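Local coordinates for single-stranded DNA-binding protein RIM1, mitochondrial (Saccharomyces cerevisiae, PDB 6CQO), which binds single-stranded DNA preferentially and cooperatively, takes part in mitochondrial DNA replication and stimulates the PIF1 helicase, at the interface of chains A and B. Sequence-based numbering; all coordinates share one arbitrary frame. Chains: chain A/B, Single-stranded DNA-binding protein RIM1, mitochondrial.

The interface of chains A and B. Residues chain A 41-44; chain B 75-78.
Two copies of this OB-fold protein meet where the start of strand 43-49 of chain A, with the loop leading into it, lies against the end of strand 67-78 of chain B. The tight part centres on B:Asn76, which A:Trp44 engages through its backbone. The A:Trp44 N-H reaches B:Asn76 O at 3.2 Å along a nearly straight path (165° at H), in the plane of that carbonyl. The side chain of B:Asn76, with CG anti to its backbone N (chi1 -151°), returns its amide ND2 to A:Trp44 O at 3.1 Å. This donor lies nearly along the C=O axis, and the oxygen sits somewhat out of the asparagine amide plane. Asparagine suits the place because its short amide supplies a donor beside its own backbone acceptor, so both polar backbone atoms of A:Trp44 are met by one residue. A:Asn43, with CG beside its backbone N (chi1 -60°), turns OD1 towards B:Asn76 N at 3.1 Å; this bond is bent and weak. The B:Ala75 methyl CB lies 3.4 Å from A:Asn43 OD1 and 3.7 Å from A:Gln41 NE2, where a larger side chain would probably crowd both amides. An alanine in place of A:Asn43 would remove the amide and would probably leave B:Asn76 N without this weak acceptor and B:Ala75 less well covered.

The flanks rely on van der Waals contact and cross obliquely. A:Gln41, extended with CG anti to its backbone N, is long enough to span from loop to strand; its tip NE2 lies 3.5 Å from B:Tyr77 CB, while the phenol ring turns away, steep to the amide. Opposite, beta-branched B:Val78 offers methyl CG2 to A:Trp44 CB at 3.5 Å, at the root of an indole that extends beyond it. Repeated by two-fold symmetry, backbone and asparagine side-chain hydrogen bonds with apolar cover help hold the two copies together in this assembly, which may reflect the oligomer that proteins of this family form.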
ATOM      1  N   GLN A  41      15.205   5.764  -2.853  1.00 47.27           N
ATOM      2  CA  GLN A  41      14.325   5.627  -4.004  1.00 35.23           C
ATOM      3  C   GLN A  41      13.148   6.590  -3.919  1.00 43.39           C
ATOM      4  O   GLN A  41      12.592   6.824  -2.842  1.00 43.89           O
ATOM      5  CB  GLN A  41      13.819   4.186  -4.098  1.00 38.12           C
ATOM      6  CG  GLN A  41      12.638   3.978  -5.028  1.00 43.87           C
ATOM      7  CD  GLN A  41      12.158   2.541  -5.041  1.00 47.85           C
ATOM      8  OE1 GLN A  41      12.939   1.613  -4.832  1.00 52.84           O
ATOM      9  NE2 GLN A  41      10.867   2.350  -5.281  1.00 51.03           N
ATOM     10  N   THR A  42      12.777   7.155  -5.065  1.00 42.36           N
ATOM     11  CA  THR A  42      11.568   7.959  -5.185  1.00 39.13           C
ATOM     12  C   THR A  42      10.419   7.049  -5.606  1.00 44.13           C
ATOM     13  O   THR A  42      10.481   6.412  -6.663  1.00 49.46           O
ATOM     14  CB  THR A  42      11.763   9.089  -6.195  1.00 37.78           C
ATOM     15  OG1 THR A  42      12.852   9.922  -5.781  1.00 43.17           O
ATOM     16  CG2 THR A  42      10.498   9.929  -6.304  1.00 30.53           C
ATOM     17  N   ASN A  43       9.380   6.985  -4.779  1.00 41.51           N
ATOM     18  CA  ASN A  43       8.253   6.093  -5.002  1.00 36.52           C
ATOM     19  C   ASN A  43       7.093   6.840  -5.649  1.00 40.71           C
ATOM     20  O   ASN A  43       6.859   8.019  -5.373  1.00 44.64           O
ATOM     21  CB  ASN A  43       7.794   5.461  -3.686  1.00 36.43           C
ATOM     22  CG  ASN A  43       8.885   4.645  -3.019  1.00 35.76           C
ATOM     23  OD1 ASN A  43       9.605   3.895  -3.678  1.00 44.98           O
ATOM     24  ND2 ASN A  43       9.018   4.792  -1.706  1.00 40.72           N
ATOM     25  N   TRP A  44       6.366   6.135  -6.516  1.00 37.03           N
ATOM     26  CA  TRP A  44       5.190   6.672  -7.185  1.00 37.92           C
ATOM     27  C   TRP A  44       4.010   5.742  -6.952  1.00 43.07           C
ATOM     28  O   TRP A  44       4.151   4.518  -7.025  1.00 45.36           O
ATOM     29  CB  TRP A  44       5.422   6.845  -8.693  1.00 41.95           C
ATOM     30  CG  TRP A  44       6.247   8.044  -9.053  1.00 54.54           C
ATOM     31  CD1 TRP A  44       7.598   8.184  -8.914  1.00 56.42           C
ATOM     32  CD2 TRP A  44       5.774   9.269  -9.628  1.00 56.39           C
ATOM     33  NE1 TRP A  44       7.994   9.423  -9.359  1.00 47.38           N
ATOM     34  CE2 TRP A  44       6.893  10.108  -9.802  1.00 49.38           C
ATOM     35  CE3 TRP A  44       4.513   9.739 -10.007  1.00 52.18           C
ATOM     36  CZ2 TRP A  44       6.789  11.389 -10.341  1.00 58.67           C
ATOM     37  CZ3 TRP A  44       4.412  11.010 -10.541  1.00 64.04           C
ATOM     38  CH2 TRP A  44       5.542  11.820 -10.703  1.00 69.01           C
TER
ATOM     39  N   ALA B  75       7.635   0.513  -1.173  1.00 35.71           N
ATOM     40  CA  ALA B  75       8.411   1.199  -2.194  1.00 38.71           C
ATOM     41  C   ALA B  75       7.924   0.733  -3.557  1.00 50.27           C
ATOM     42  O   ALA B  75       7.861  -0.473  -3.816  1.00 54.54           O
ATOM     43  CB  ALA B  75       9.911   0.929  -2.037  1.00 36.70           C
ATOM     44  N   ASN B  76       7.573   1.684  -4.419  1.00 46.81           N
ATOM     45  CA  ASN B  76       7.011   1.386  -5.736  1.00 34.82           C
ATOM     46  C   ASN B  76       7.852   2.105  -6.786  1.00 45.94           C
ATOM     47  O   ASN B  76       7.736   3.323  -6.955  1.00 53.04           O
ATOM     48  CB  ASN B  76       5.547   1.805  -5.810  1.00 35.94           C
ATOM     49  CG  ASN B  76       4.741   0.948  -6.768  1.00 41.29           C
ATOM     50  OD1 ASN B  76       5.138  -0.167  -7.106  1.00 54.04           O
ATOM     51  ND2 ASN B  76       3.599   1.464  -7.205  1.00 43.84           N
ATOM     52  N   TYR B  77       8.692   1.352  -7.492  1.00 54.35           N
ATOM     53  CA  TYR B  77       9.560   1.911  -8.519  1.00 55.44           C
ATOM     54  C   TYR B  77       8.899   1.803  -9.885  1.00 63.87           C
ATOM     55  O   TYR B  77       8.255   0.799 -10.199  1.00 63.96           O
ATOM     56  CB  TYR B  77      10.909   1.194  -8.532  1.00 49.34           C
ATOM     57  CG  TYR B  77      11.894   1.747  -9.540  1.00 71.03           C
ATOM     58  CD1 TYR B  77      12.487   2.988  -9.349  1.00 68.80           C
ATOM     59  CD2 TYR B  77      12.231   1.027 -10.679  1.00 76.24           C
ATOM     60  CE1 TYR B  77      13.388   3.499 -10.265  1.00 75.65           C
ATOM     61  CE2 TYR B  77      13.134   1.529 -11.601  1.00 79.22           C
ATOM     62  CZ  TYR B  77      13.708   2.766 -11.389  1.00 81.20           C
ATOM     63  OH  TYR B  77      14.606   3.273 -12.301  1.00 72.13           O
ATOM     64  N   VAL B  78       9.069   2.842 -10.698  1.00 65.71           N
ATOM     65  CA  VAL B  78       8.448   2.932 -12.015  1.00 64.27           C
ATOM     66  C   VAL B  78       9.511   2.672 -13.072  1.00 67.90           C
ATOM     67  O   VAL B  78      10.591   3.274 -13.038  1.00 69.23           O
ATOM     68  CB  VAL B  78       7.784   4.302 -12.230  1.00 62.48           C
ATOM     69  CG1 VAL B  78       6.889   4.271 -13.459  1.00 61.40           C
ATOM     70  CG2 VAL B  78       6.994   4.698 -11.001  1.00 60.88           C
TER